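Linoleate 11-lipoxygenase (Gaeumannomyces graminis, PDB 5FX8) uses a catalytic manganese ion to oxygenate linoleic and alpha-linolenic acids to their 11S- and 13R-hydroperoxides. Local coordinates at residues N172-K177 and H479-G484. Sequence-based numbering, arbitrary orientation.
With MN (manganese (II) ion), chain I.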
loop_
_atom_site.group_PDB
_atom_site.type_symbol
_atom_site.label_atom_id
_atom_site.label_comp_id
_atom_site.label_asym_id
_atom_site.label_seq_id
_atom_site.Cartn_x
_atom_site.Cartn_y
_atom_site.Cartn_z
ATOM N N ASN A 172 -6.322 8.788 10.690
ATOM C CA ASN A 172 -6.352 9.911 9.757
ATOM C C ASN A 172 -6.071 11.152 10.568
ATOM O O ASN A 172 -6.993 11.798 11.069
ATOM C CB ASN A 172 -7.681 10.060 9.028
ATOM C CG ASN A 172 -7.732 11.344 8.188
ATOM O OD1 ASN A 172 -6.716 12.041 8.042
ATOM N ND2 ASN A 172 -8.900 11.652 7.625
ATOM N N PRO A 173 -4.809 11.535 10.687
ATOM C CA PRO A 173 -4.431 12.673 11.531
ATOM C C PRO A 173 -4.269 13.982 10.782
ATOM O O PRO A 173 -3.777 14.954 11.355
ATOM C CB PRO A 173 -3.078 12.210 12.073
ATOM C CG PRO A 173 -2.511 11.465 10.900
ATOM C CD PRO A 173 -3.655 10.707 10.317
ATOM N N TYR A 174 -4.635 14.013 9.522
ATOM C CA TYR A 174 -4.328 15.130 8.668
ATOM C C TYR A 174 -5.472 16.118 8.537
ATOM O O TYR A 174 -5.344 17.062 7.761
ATOM C CB TYR A 174 -3.920 14.603 7.312
ATOM C CG TYR A 174 -2.560 14.012 7.320
ATOM C CD1 TYR A 174 -1.451 14.813 7.513
ATOM C CD2 TYR A 174 -2.365 12.667 7.131
ATOM C CE1 TYR A 174 -0.247 14.308 7.509
ATOM C CE2 TYR A 174 -1.129 12.155 7.123
ATOM C CZ TYR A 174 -0.086 12.995 7.308
ATOM O OH TYR A 174 1.168 12.519 7.309
ATOM N N VAL A 175 -6.572 15.949 9.279
ATOM C CA VAL A 175 -7.735 16.803 9.074
ATOM C C VAL A 175 -8.011 17.605 10.342
ATOM O O VAL A 175 -8.397 18.769 10.270
ATOM C CB VAL A 175 -8.978 16.003 8.583
ATOM C CG1 VAL A 175 -9.497 15.019 9.562
ATOM C CG2 VAL A 175 -10.104 16.920 8.224
ATOM N N LEU A 176 -7.732 17.033 11.501
ATOM C CA LEU A 176 -8.089 17.684 12.754
ATOM C C LEU A 176 -7.341 19.004 12.952
ATOM O O LEU A 176 -6.186 19.156 12.562
ATOM C CB LEU A 176 -7.797 16.738 13.913
ATOM C CG LEU A 176 -8.190 17.234 15.295
ATOM C CD1 LEU A 176 -9.705 17.090 15.472
ATOM C CD2 LEU A 176 -7.387 16.522 16.367
ATOM N N LYS A 177 -7.996 19.961 13.592
ATOM C CA LYS A 177 -7.390 21.266 13.775
ATOM C C LYS A 177 -7.980 21.893 15.025
ATOM O O LYS A 177 -9.187 21.823 15.234
ATOM C CB LYS A 177 -7.624 22.131 12.538
ATOM C CG LYS A 177 -7.905 23.555 12.838
ATOM C CD LYS A 177 -9.020 24.094 11.943
ATOM C CE LYS A 177 -9.565 25.436 12.445
ATOM N NZ LYS A 177 -10.673 25.901 11.564
ATOM N N HIS A 479 1.388 5.673 3.822
ATOM C CA HIS A 479 0.862 4.442 4.370
ATOM C C HIS A 479 -0.014 4.681 5.582
ATOM O O HIS A 479 -0.579 3.743 6.125
ATOM C CB HIS A 479 2.023 3.510 4.687
ATOM C CG HIS A 479 3.057 3.435 3.597
ATOM N ND1 HIS A 479 2.740 3.375 2.259
ATOM C CD2 HIS A 479 4.407 3.407 3.656
ATOM C CE1 HIS A 479 3.845 3.299 1.545
ATOM N NE2 HIS A 479 4.871 3.323 2.371
ATOM N N VAL A 480 -0.140 5.914 6.028
ATOM C CA VAL A 480 -1.124 6.214 7.041
ATOM C C VAL A 480 -2.482 6.435 6.389
ATOM O O VAL A 480 -3.518 6.070 6.946
ATOM C CB VAL A 480 -0.648 7.433 7.859
ATOM C CG1 VAL A 480 -1.693 7.891 8.842
ATOM C CG2 VAL A 480 0.628 7.121 8.575
ATOM N N MET A 481 -2.503 7.022 5.196
ATOM C CA MET A 481 -3.765 7.345 4.549
ATOM C C MET A 481 -4.280 6.212 3.672
ATOM O O MET A 481 -5.480 5.974 3.623
ATOM C CB MET A 481 -3.615 8.609 3.703
ATOM C CG MET A 481 -3.272 9.856 4.461
ATOM S SD MET A 481 -4.636 10.429 5.460
ATOM C CE MET A 481 -4.994 11.973 4.634
ATOM N N ASN A 482 -3.389 5.510 2.992
ATOM C CA ASN A 482 -3.693 4.556 1.948
ATOM C C ASN A 482 -2.967 3.282 2.312
ATOM O O ASN A 482 -2.846 2.979 3.498
ATOM C CB ASN A 482 -3.236 5.092 0.600
ATOM C CG ASN A 482 -3.817 4.339 -0.548
ATOM O OD1 ASN A 482 -3.123 4.032 -1.516
ATOM N ND2 ASN A 482 -5.095 4.017 -0.452
ATOM N N GLN A 483 -2.462 2.551 1.326
ATOM C CA GLN A 483 -1.728 1.299 1.534
ATOM C C GLN A 483 -2.603 0.371 2.379
ATOM O O GLN A 483 -3.769 0.159 2.018
ATOM C CB GLN A 483 -0.337 1.627 2.100
ATOM C CG GLN A 483 0.721 0.535 1.908
ATOM C CD GLN A 483 1.086 0.199 0.450
ATOM O OE1 GLN A 483 1.408 1.063 -0.357
ATOM N NE2 GLN A 483 1.080 -1.067 0.142
ATOM N N GLY A 484 -2.110 -0.201 3.476
ATOM C CA GLY A 484 -2.902 -1.119 4.265
ATOM C C GLY A 484 -3.764 -0.479 5.303
ATOM O O GLY A 484 -4.496 -1.157 6.026
HETATM MN MN MN I . -1.821 5.635 -2.773
HETATM O O HOH W 1 -3.692 5.347 -4.296
#
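Met481, in the last turn of helix 460-481, brings its thioether against Tyr174 and Asn172 of the loop 172-177. The sulfur reaches the phenol ring at its edge, near the ring plane, with SD 3.6 Å from Tyr174 CD2. The line from the ring centroid to SD runs 76° off the normal, so the sulfur sits at the edge and not over the face. The methionine chain is bent at its second and third torsions, and its methyl CE meets the same CD2 atom at 3.7 Å while also approaching Tyr174 CB. Met481 SD also packs 3.7 Å from Asn172 OD1. That oxygen accepts from Tyr174 N at 3.2 Å in an Asx turn, and Asn172 ND2 hydrogen-bonds Asp282 OD2 of helix 268-305, so the amide is held at both ends. Beside this group, Pro173 CD touches Val480 CG1 at 3.7 Å, a methyl directed there by standing anti to the backbone N (chi1 174°), and Pro173 CG rests over one face of the Tyr174 ring near its rim. Four of the five touching residues are buried, and apolar and sulfur-aromatic packing makes the interface. One residue beyond Met481 the chain leaves helical geometry, and Asn482 OD1 binds manganese at 2.4 Å, together with His290, His294, His478, the C-terminal Val618 and a water. A Met-aromatic contact joined to an Asx turn thus packs the loop against the helix end that supplies two of the lipoxygenase manganese ligands, His478 and Asn482.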